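PDB 6N5U: protein SCO1 homolog 1, mitochondrial from Arabidopsis thaliana, which binds copper(I) in a thioredoxin-fold domain and is thought to act in copper homeostasis, mitochondrial redox signalling or insertion of copper into cytochrome c oxidase. Local coordinates for residues Pro47-Leu50 against Ile51-Ala54; Asp58-Lys61 against Glu62-Val66; Ser74-Pro77 against Glu78-Thr81; His152-Asp155 against Ser156-Gly160. All coordinates share one frame; numbering follows the deposited sequence.

Contact 1 (Pro47-Leu50 against Ile51-Ala54)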
loop_
_atom_site.group_PDB
_atom_site.type_symbol
_atom_site.label_atom_id
_atom_site.label_comp_id
_atom_site.label_asym_id
_atom_site.label_seq_id
_atom_site.Cartn_x
_atom_site.Cartn_y
_atom_site.Cartn_z
ATOM N N PRO A 47 -4.265 -2.717 -10.077
ATOM C CA PRO A 47 -4.173 -4.184 -10.200
ATOM C C PRO A 47 -2.763 -4.662 -10.597
ATOM O O PRO A 47 -2.260 -5.598 -9.970
ATOM C CB PRO A 47 -5.227 -4.514 -11.263
ATOM C CG PRO A 47 -6.220 -3.452 -11.137
ATOM C CD PRO A 47 -5.412 -2.210 -10.869
ATOM N N ASP A 48 -2.089 -3.969 -11.558
ATOM C CA ASP A 48 -0.738 -4.331 -12.000
ATOM C C ASP A 48 0.309 -4.211 -10.900
ATOM O O ASP A 48 1.104 -5.129 -10.707
ATOM C CB ASP A 48 -0.300 -3.531 -13.240
ATOM C CG ASP A 48 -1.102 -3.783 -14.500
ATOM O OD1 ASP A 48 -1.808 -4.818 -14.565
ATOM O OD2 ASP A 48 -1.032 -2.943 -15.422
ATOM N N GLU A 49 0.331 -3.060 -10.220
ATOM C CA GLU A 49 1.247 -2.726 -9.133
ATOM C C GLU A 49 1.129 -3.680 -7.962
ATOM O O GLU A 49 2.151 -4.093 -7.407
ATOM C CB GLU A 49 1.011 -1.288 -8.685
ATOM C CG GLU A 49 1.391 -0.283 -9.760
ATOM C CD GLU A 49 2.850 -0.313 -10.164
ATOM O OE1 GLU A 49 3.680 0.187 -9.371
ATOM O OE2 GLU A 49 3.165 -0.851 -11.252
ATOM N N LEU A 50 -0.121 -4.066 -7.617
ATOM C CA LEU A 50 -0.382 -5.015 -6.549
ATOM C C LEU A 50 0.001 -6.412 -6.952
ATOM O O LEU A 50 0.559 -7.134 -6.127
ATOM C CB LEU A 50 -1.827 -4.959 -6.057
ATOM C CG LEU A 50 -2.208 -3.745 -5.203
ATOM C CD1 LEU A 50 -3.707 -3.666 -5.070
ATOM C CD2 LEU A 50 -1.497 -3.764 -3.817
ATOM N N ILE A 51 -0.259 -6.800 -8.215
ATOM C CA ILE A 51 0.142 -8.137 -8.692
ATOM C C ILE A 51 1.681 -8.231 -8.541
ATOM O O ILE A 51 2.167 -9.207 -7.951
ATOM C CB ILE A 51 -0.368 -8.487 -10.133
ATOM C CG1 ILE A 51 -1.884 -8.730 -10.166
ATOM C CG2 ILE A 51 0.369 -9.713 -10.691
ATOM C CD1 ILE A 51 -2.540 -8.522 -11.553
ATOM N N LYS A 52 2.418 -7.175 -9.009
ATOM C CA LYS A 52 3.878 -7.005 -8.894
ATOM C C LYS A 52 4.292 -7.148 -7.428
ATOM O O LYS A 52 5.154 -7.958 -7.125
ATOM C CB LYS A 52 4.300 -5.606 -9.396
ATOM C CG LYS A 52 5.819 -5.402 -9.539
ATOM C CD LYS A 52 6.300 -3.972 -9.261
ATOM C CE LYS A 52 5.710 -2.906 -10.158
ATOM N NZ LYS A 52 6.266 -1.567 -9.825
ATOM N N LEU A 53 3.629 -6.401 -6.521
ATOM C CA LEU A 53 3.882 -6.436 -5.083
ATOM C C LEU A 53 3.662 -7.821 -4.455
ATOM O O LEU A 53 4.518 -8.269 -3.702
ATOM C CB LEU A 53 3.064 -5.352 -4.360
ATOM C CG LEU A 53 3.265 -5.221 -2.851
ATOM C CD1 LEU A 53 4.754 -5.025 -2.494
ATOM C CD2 LEU A 53 2.377 -4.101 -2.282
ATOM N N ALA A 54 2.551 -8.507 -4.779
ATOM C CA ALA A 54 2.236 -9.816 -4.240
ATOM C C ALA A 54 3.291 -10.825 -4.660
ATOM O O ALA A 54 3.792 -11.563 -3.808
ATOM C CB ALA A 54 0.872 -10.243 -4.722
#

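Contact 2 (Asp58-Lys61 against Glu62-Val66)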
loop_
_atom_site.group_PDB
_atom_site.type_symbol
_atom_site.label_atom_id
_atom_site.label_comp_id
_atom_site.label_asym_id
_atom_site.label_seq_id
_atom_site.Cartn_x
_atom_site.Cartn_y
_atom_site.Cartn_z
ATOM N N ASP A 58 6.414 -12.809 -2.171
ATOM C CA ASP A 58 6.781 -14.230 -2.257
ATOM C C ASP A 58 8.232 -14.456 -2.663
ATOM O O ASP A 58 8.878 -15.344 -2.117
ATOM C CB ASP A 58 5.832 -14.976 -3.216
ATOM C CG ASP A 58 4.385 -15.056 -2.740
ATOM O OD1 ASP A 58 4.129 -14.743 -1.546
ATOM O OD2 ASP A 58 3.507 -15.441 -3.556
ATOM N N LYS A 59 8.740 -13.674 -3.624
ATOM C CA LYS A 59 10.123 -13.792 -4.088
ATOM C C LYS A 59 11.116 -13.393 -2.993
ATOM O O LYS A 59 12.074 -14.126 -2.754
ATOM C CB LYS A 59 10.336 -12.969 -5.350
ATOM C CG LYS A 59 9.756 -13.600 -6.592
ATOM C CD LYS A 59 10.690 -13.374 -7.769
ATOM C CE LYS A 59 10.106 -13.877 -9.051
ATOM N NZ LYS A 59 9.679 -15.304 -8.955
ATOM N N ILE A 60 10.865 -12.260 -2.310
ATOM C CA ILE A 60 11.638 -11.760 -1.170
ATOM C C ILE A 60 11.776 -12.901 -0.146
ATOM O O ILE A 60 12.903 -13.218 0.250
ATOM C CB ILE A 60 10.906 -10.553 -0.530
ATOM C CG1 ILE A 60 10.992 -9.278 -1.405
ATOM C CG2 ILE A 60 11.395 -10.303 0.897
ATOM C CD1 ILE A 60 9.875 -8.208 -1.089
ATOM N N LYS A 61 10.621 -13.539 0.247
ATOM C CA LYS A 61 10.591 -14.626 1.220
ATOM C C LYS A 61 11.433 -15.806 0.765
ATOM O O LYS A 61 12.193 -16.340 1.570
ATOM C CB LYS A 61 9.146 -15.038 1.560
ATOM C CG LYS A 61 8.996 -16.238 2.521
ATOM C CD LYS A 61 9.585 -15.974 3.902
ATOM C CE LYS A 61 9.111 -16.975 4.916
ATOM N NZ LYS A 61 9.776 -16.782 6.231
ATOM N N GLU A 62 11.324 -16.195 -0.523
ATOM C CA GLU A 62 12.082 -17.319 -1.093
ATOM C C GLU A 62 13.591 -17.058 -1.053
ATOM O O GLU A 62 14.357 -17.954 -0.716
ATOM C CB GLU A 62 11.658 -17.594 -2.552
ATOM C CG GLU A 62 10.305 -18.263 -2.720
ATOM C CD GLU A 62 9.683 -18.104 -4.096
ATOM O OE1 GLU A 62 10.419 -18.251 -5.099
ATOM O OE2 GLU A 62 8.460 -17.831 -4.174
ATOM N N ASN A 63 13.998 -15.824 -1.378
ATOM C CA ASN A 63 15.392 -15.401 -1.509
ATOM C C ASN A 63 16.088 -14.964 -0.227
ATOM O O ASN A 63 17.302 -15.154 -0.125
ATOM C CB ASN A 63 15.492 -14.290 -2.549
ATOM C CG ASN A 63 14.894 -14.629 -3.895
ATOM O OD1 ASN A 63 14.636 -15.786 -4.243
ATOM N ND2 ASN A 63 14.640 -13.616 -4.685
ATOM N N SER A 64 15.354 -14.325 0.714
ATOM C CA SER A 64 15.913 -13.814 1.974
ATOM C C SER A 64 15.460 -14.542 3.241
ATOM O O SER A 64 16.180 -14.531 4.248
ATOM C CB SER A 64 15.598 -12.334 2.125
ATOM O OG SER A 64 14.217 -12.151 2.382
ATOM N N GLY A 65 14.244 -15.091 3.197
ATOM C CA GLY A 65 13.598 -15.742 4.330
ATOM C C GLY A 65 12.767 -14.781 5.167
ATOM O O GLY A 65 12.178 -15.196 6.166
ATOM N N VAL A 66 12.715 -13.483 4.766
ATOM C CA VAL A 66 11.993 -12.399 5.461
ATOM C C VAL A 66 10.539 -12.253 4.989
ATOM O O VAL A 66 10.282 -12.103 3.791
ATOM C CB VAL A 66 12.757 -11.032 5.388
ATOM C CG1 VAL A 66 11.972 -9.897 6.053
ATOM C CG2 VAL A 66 14.161 -11.135 5.985
#

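Contact 3 (Ser74-Pro77 against Glu78-Thr81)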
loop_
_atom_site.group_PDB
_atom_site.type_symbol
_atom_site.label_atom_id
_atom_site.label_comp_id
_atom_site.label_asym_id
_atom_site.label_seq_id
_atom_site.Cartn_x
_atom_site.Cartn_y
_atom_site.Cartn_z
ATOM N N SER A 74 -6.166 3.106 0.726
ATOM C CA SER A 74 -7.106 3.680 -0.233
ATOM C C SER A 74 -7.101 5.186 -0.308
ATOM O O SER A 74 -7.185 5.857 0.727
ATOM C CB SER A 74 -8.521 3.200 0.057
ATOM O OG SER A 74 -9.412 3.794 -0.874
ATOM N N VAL A 75 -7.041 5.727 -1.543
ATOM C CA VAL A 75 -7.130 7.168 -1.836
ATOM C C VAL A 75 -8.547 7.483 -2.378
ATOM O O VAL A 75 -8.780 8.569 -2.919
ATOM C CB VAL A 75 -5.998 7.721 -2.745
ATOM C CG1 VAL A 75 -4.632 7.614 -2.066
ATOM C CG2 VAL A 75 -6.002 7.069 -4.138
ATOM N N ASP A 76 -9.505 6.520 -2.199
ATOM C CA ASP A 76 -10.906 6.680 -2.597
ATOM C C ASP A 76 -11.840 6.225 -1.478
ATOM O O ASP A 76 -12.612 5.291 -1.700
ATOM C CB ASP A 76 -11.187 5.981 -3.942
ATOM C CG ASP A 76 -12.540 6.240 -4.581
ATOM O OD1 ASP A 76 -13.232 7.169 -4.144
ATOM O OD2 ASP A 76 -12.903 5.502 -5.518
ATOM N N PRO A 77 -11.852 6.910 -0.293
ATOM C CA PRO A 77 -12.728 6.467 0.804
ATOM C C PRO A 77 -14.248 6.536 0.545
ATOM O O PRO A 77 -15.010 5.894 1.288
ATOM C CB PRO A 77 -12.308 7.369 1.969
ATOM C CG PRO A 77 -11.744 8.565 1.339
ATOM C CD PRO A 77 -11.035 8.064 0.137
ATOM N N GLU A 78 -14.696 7.305 -0.481
ATOM C CA GLU A 78 -16.130 7.448 -0.784
ATOM C C GLU A 78 -16.732 6.159 -1.307
ATOM O O GLU A 78 -17.907 5.890 -1.035
ATOM C CB GLU A 78 -16.401 8.590 -1.781
ATOM C CG GLU A 78 -16.212 9.993 -1.214
ATOM C CD GLU A 78 -15.879 11.063 -2.243
ATOM O OE1 GLU A 78 -14.839 10.943 -2.936
ATOM O OE2 GLU A 78 -16.661 12.033 -2.352
ATOM N N ARG A 79 -15.936 5.371 -2.066
ATOM C CA ARG A 79 -16.375 4.115 -2.681
ATOM C C ARG A 79 -15.765 2.897 -2.005
ATOM O O ARG A 79 -16.409 1.840 -1.903
ATOM C CB ARG A 79 -16.041 4.096 -4.186
ATOM C CG ARG A 79 -16.984 4.947 -5.036
ATOM C CD ARG A 79 -16.787 4.767 -6.535
ATOM N NE ARG A 79 -15.420 5.091 -6.942
ATOM C CZ ARG A 79 -15.035 5.279 -8.196
ATOM N NH1 ARG A 79 -15.914 5.198 -9.188
ATOM N NH2 ARG A 79 -13.772 5.559 -8.471
ATOM N N ASP A 80 -14.514 3.038 -1.578
ATOM C CA ASP A 80 -13.751 1.983 -0.955
ATOM C C ASP A 80 -14.034 1.885 0.547
ATOM O O ASP A 80 -13.291 2.406 1.378
ATOM C CB ASP A 80 -12.248 2.130 -1.261
ATOM C CG ASP A 80 -11.791 2.110 -2.728
ATOM O OD1 ASP A 80 -12.666 2.003 -3.646
ATOM O OD2 ASP A 80 -10.567 2.200 -2.959
ATOM N N THR A 81 -15.103 1.156 0.879
ATOM C CA THR A 81 -15.522 0.843 2.245
ATOM C C THR A 81 -14.686 -0.353 2.764
ATOM O O THR A 81 -13.977 -0.994 1.977
ATOM C CB THR A 81 -17.028 0.469 2.253
ATOM O OG1 THR A 81 -17.219 -0.740 1.516
ATOM C CG2 THR A 81 -17.921 1.575 1.705
#

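Contact 4 (His152-Asp155 against Ser156-Gly160)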
loop_
_atom_site.group_PDB
_atom_site.type_symbol
_atom_site.label_atom_id
_atom_site.label_comp_id
_atom_site.label_asym_id
_atom_site.label_seq_id
_atom_site.Cartn_x
_atom_site.Cartn_y
_atom_site.Cartn_z
ATOM N N HIS A 152 9.806 -0.109 -11.716
ATOM C CA HIS A 152 10.278 -1.370 -11.161
ATOM C C HIS A 152 9.455 -2.554 -11.671
ATOM O O HIS A 152 8.256 -2.417 -11.882
ATOM C CB HIS A 152 10.236 -1.343 -9.627
ATOM C CG HIS A 152 11.380 -0.604 -9.010
ATOM N ND1 HIS A 152 12.652 -1.153 -8.956
ATOM C CD2 HIS A 152 11.413 0.628 -8.459
ATOM C CE1 HIS A 152 13.412 -0.242 -8.374
ATOM N NE2 HIS A 152 12.713 0.849 -8.060
ATOM N N ASP A 153 10.132 -3.688 -11.938
ATOM C CA ASP A 153 9.599 -4.985 -12.316
ATOM C C ASP A 153 9.648 -5.824 -11.029
ATOM O O ASP A 153 10.290 -5.397 -10.066
ATOM C CB ASP A 153 10.570 -5.635 -13.327
ATOM C CG ASP A 153 10.353 -5.405 -14.792
ATOM O OD1 ASP A 153 9.349 -4.718 -15.153
ATOM O OD2 ASP A 153 11.177 -5.910 -15.588
ATOM N N VAL A 154 9.034 -7.035 -11.011
ATOM C CA VAL A 154 9.090 -7.920 -9.822
ATOM C C VAL A 154 10.543 -8.156 -9.362
ATOM O O VAL A 154 10.830 -8.097 -8.165
ATOM C CB VAL A 154 8.309 -9.233 -10.034
ATOM C CG1 VAL A 154 8.752 -10.321 -9.066
ATOM C CG2 VAL A 154 6.821 -8.995 -9.891
ATOM N N ASP A 155 11.456 -8.342 -10.326
ATOM C CA ASP A 155 12.859 -8.588 -10.040
ATOM C C ASP A 155 13.561 -7.381 -9.418
ATOM O O ASP A 155 14.271 -7.553 -8.439
ATOM C CB ASP A 155 13.600 -9.106 -11.282
ATOM C CG ASP A 155 13.201 -10.491 -11.738
ATOM O OD1 ASP A 155 12.497 -11.186 -10.977
ATOM O OD2 ASP A 155 13.623 -10.892 -12.849
ATOM N N SER A 156 13.335 -6.170 -9.944
ATOM C CA SER A 156 13.997 -4.983 -9.392
ATOM C C SER A 156 13.438 -4.536 -8.029
ATOM O O SER A 156 14.137 -3.848 -7.276
ATOM C CB SER A 156 14.010 -3.834 -10.393
ATOM O OG SER A 156 12.784 -3.721 -11.093
ATOM N N LEU A 157 12.196 -4.951 -7.703
ATOM C CA LEU A 157 11.562 -4.670 -6.415
ATOM C C LEU A 157 12.127 -5.649 -5.389
ATOM O O LEU A 157 12.633 -5.218 -4.348
ATOM C CB LEU A 157 10.013 -4.765 -6.492
ATOM C CG LEU A 157 9.201 -4.382 -5.212
ATOM C CD1 LEU A 157 9.632 -3.030 -4.659
ATOM C CD2 LEU A 157 7.705 -4.370 -5.481
ATOM N N THR A 158 12.090 -6.961 -5.720
ATOM C CA THR A 158 12.597 -8.049 -4.883
ATOM C C THR A 158 14.053 -7.780 -4.515
ATOM O O THR A 158 14.337 -7.580 -3.334
ATOM C CB THR A 158 12.378 -9.395 -5.575
ATOM O OG1 THR A 158 10.979 -9.555 -5.839
ATOM C CG2 THR A 158 12.906 -10.569 -4.765
ATOM N N ASP A 159 14.951 -7.682 -5.527
ATOM C CA ASP A 159 16.389 -7.428 -5.363
ATOM C C ASP A 159 16.677 -6.248 -4.457
ATOM O O ASP A 159 17.520 -6.357 -3.565
ATOM C CB ASP A 159 17.081 -7.214 -6.719
ATOM C CG ASP A 159 17.080 -8.394 -7.664
ATOM O OD1 ASP A 159 16.839 -9.543 -7.195
ATOM O OD2 ASP A 159 17.311 -8.179 -8.873
ATOM N N GLY A 160 15.972 -5.146 -4.707
ATOM C CA GLY A 160 16.064 -3.925 -3.931
ATOM C C GLY A 160 15.644 -4.107 -2.487
ATOM O O GLY A 160 16.426 -3.815 -1.586
#

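Contact 1 (Pro47-Leu50 against Ile51-Ala54)
Four consecutive backbone bonds, each from a residue to the one four places earlier, define Pro47-Leu50 and Ile51-Ala54 as successive turns of one alpha-helix: Ile51 N to Pro47 O, Lys52 N to Asp48 O, Leu53 N to Glu49 O and Ala54 N to Leu50 O, all of 2.8 to 3.0 Å. On one flank Glu49 and Lys52 lie alongside each other and form a salt bridge one turn apart, with Lys52 NZ 3.2 Å from Glu49 OE1. The ammonium comes to the syn side of that oxygen, 30° out of the carboxylate plane. Glu49 reaches it because its chain folds at chi2 (-61°), and Lys52 also bends along its length. The other oxygen, OE2, is in a salt bridge with Lys150, so two lysines share this buried carboxylate and would be expected to favour its charged form. Lys52 NZ also makes a weak hydrogen bond to His152 O. This helix is the connection of a beta-alpha-beta unit of the thioredoxin fold, between strands 32-38 and 68-74, and Pro47 sits beside Cys46 and Cys42, its side chain about 6 Å from the copper(I) ion at the nearest atoms. Leu50 and Leu53 meet obliquely through their CD2 methyls, 4.2 Å apart; Leu50 packs on Tyr36 of strand 32-38 and on Tyr88 of helix 82-89, Leu53 on Ile34 of the strand.

Contact 2 (Asp58-Lys61 against Glu62-Val66)
With chi1 at 71°, Ser64 holds its OG between its own backbone N and carbonyl carbon, turned back to Ile60 O on the preceding turn. Lys61 starts with CG opposite its backbone N (chi1 177°) and then bends at chi2, which carries the rest of the chain forward to Gly65. Ile60 O consequently receives two bonds: Ser64 N lies 2.7 Å away in line with the carbonyl, as in a regular helix, while Ser64 OG donates to Ile60 O from above the carbonyl plane, 2.7 Å from that oxygen. Ser64 OG also accepts from Val66 N at 3.1 Å, an ST turn, so one side chain ties the last helical turn to the chain leaving it. Replacing Ser64 by an alanine takes away the hydroxyl, which would probably leave Val66 N without this acceptor and Ile60 O with its backbone donor Ser64 N but not OG. Gly65, with phi at 90°, is where the helical backbone ends; its N makes a weak bond to Lys61 O. In return, Lys61 NZ donates to Gly65 O at 2.9 Å, well above the carbonyl plane, and the lysine is also in a salt bridge with Asp67. Further back, backbone bonds from Glu62 N to Asp58 O and from Asn63 N to Lys59 O complete the turn. The contact thus closes helix 45-64 just before strand 68-74; Asp58 OD1 bonds His93 NE2, and Ile60 packs on Val161 of helix 154-167.

Contact 3 (Ser74-Pro77 against Glu78-Thr81)
Ser74-Pro77 and Glu78-Thr81 form a compact polar turn in the loop that leads from strand 68-74 to helix 82-89 of the thioredoxin fold, near the copper site, the Asp80 side chain about 9 Å from the copper(I) ion at the nearest atoms. Ser74 begins it with an ST turn, its OG accepting from Asp76 N at 3.0 Å. Ser74 OG donates in turn to Asp80 OD2 at 2.9 Å, met on the anti side of the carboxylate oxygen. Asp80 N closes the loop from the backbone, bonding Asp76 O at 3.0 Å, and Asp80 is itself the centre of an inverse gamma turn.

A salt bridge joins Asp76 to Arg79. The guanidinium grips side-on, NE and NH2 both donating to Asp76 OD2, which lies in the guanidinium plane; the carboxylate plane is turned 62° from it. Asp76 reaches this edge with CG opposite its backbone N (chi1 -171°). Tyr127 serves both partners, its OH bonding Asp76 OD1 and its O accepting from Arg79 NH2, while its ring makes a cation-pi contact with the arginine. Asp80 OD1 bonds Thr40 OG1. A leucine in place of Arg79 would probably leave the buried Asp76 carboxylate without its charged mate and Tyr127 without its cationic partner. NE of Arg79 meets the syn lone pair of Asp76 OD2 at 2.9 Å, while Arg79 NH2 stands 3.1 Å from OD2, 31° out of the carboxylate plane.

Contact 4 (His152-Asp155 against Ser156-Gly160)
Ser156 and Thr158 supply the side-chain hydrogen bonds by which His152-Asp155 is tied to Ser156-Gly160. Ser156 OG accepts from Asp153 N at 2.8 Å with an N-H...O angle of 158°; since Asp153 is the N-cap residue and Ser156 lies three places on, this is the reciprocal half of a capping box, the side chain of Asp153 making no capping bond of its own. Ser156 OG also makes a weak bond, as donor, to His152 ND1 at 3.3 Å. With chi1 at 41°, Ser156 turns OG back along the chain to reach both residues. Thr158 OG1 donates to Val154 O at 2.7 Å, above the carbonyl plane, and Thr158 N bonds the same oxygen from the opposite face, so the carbonyl is gripped twice.

Among the purely backbone bonds, Leu157 N to Asp153 O (3.1 Å) starts the helix, and Asp159 N to Asp155 O continues it.

Apolar and edge contacts add to these: Ser156 CB lies at the edge of the His152 ring, in its plane, and Val154 runs alongside Thr158, its CG1 4.0 Å from Thr158 OG1.

The whole arrangement is the N-terminal start of helix 154-167, which follows edge strand 144-148 of the main sheet. His152 meets Tyr148 of that strand edge-to-face, while Leu157 packs on Ala56, and Thr158 on Lys59 and Asn63, of helix 45-64.

In the fold
Contacts 1 and 2 come first along the chain and share helix 45-64, one near its copper-site end and the other at its C-terminal end, with centres about 16 Å apart. Contact 3 follows in the loop after strand 68-74, and contact 4 at the start of the C-terminal helix 154-167. That helix lies against helix 45-64, so the centre of contact 4 is about 12 Å from those of both contact 1 and contact 2, and it touches each. Contact 3 stands apart, its nearest atoms about 9 Å from contact 1 and about 20 Å from contact 2. Contacts 1 and 3 thus lie near the copper site, while contacts 2 and 4 lie away from it, where helices 45-64 and 154-167 pack together.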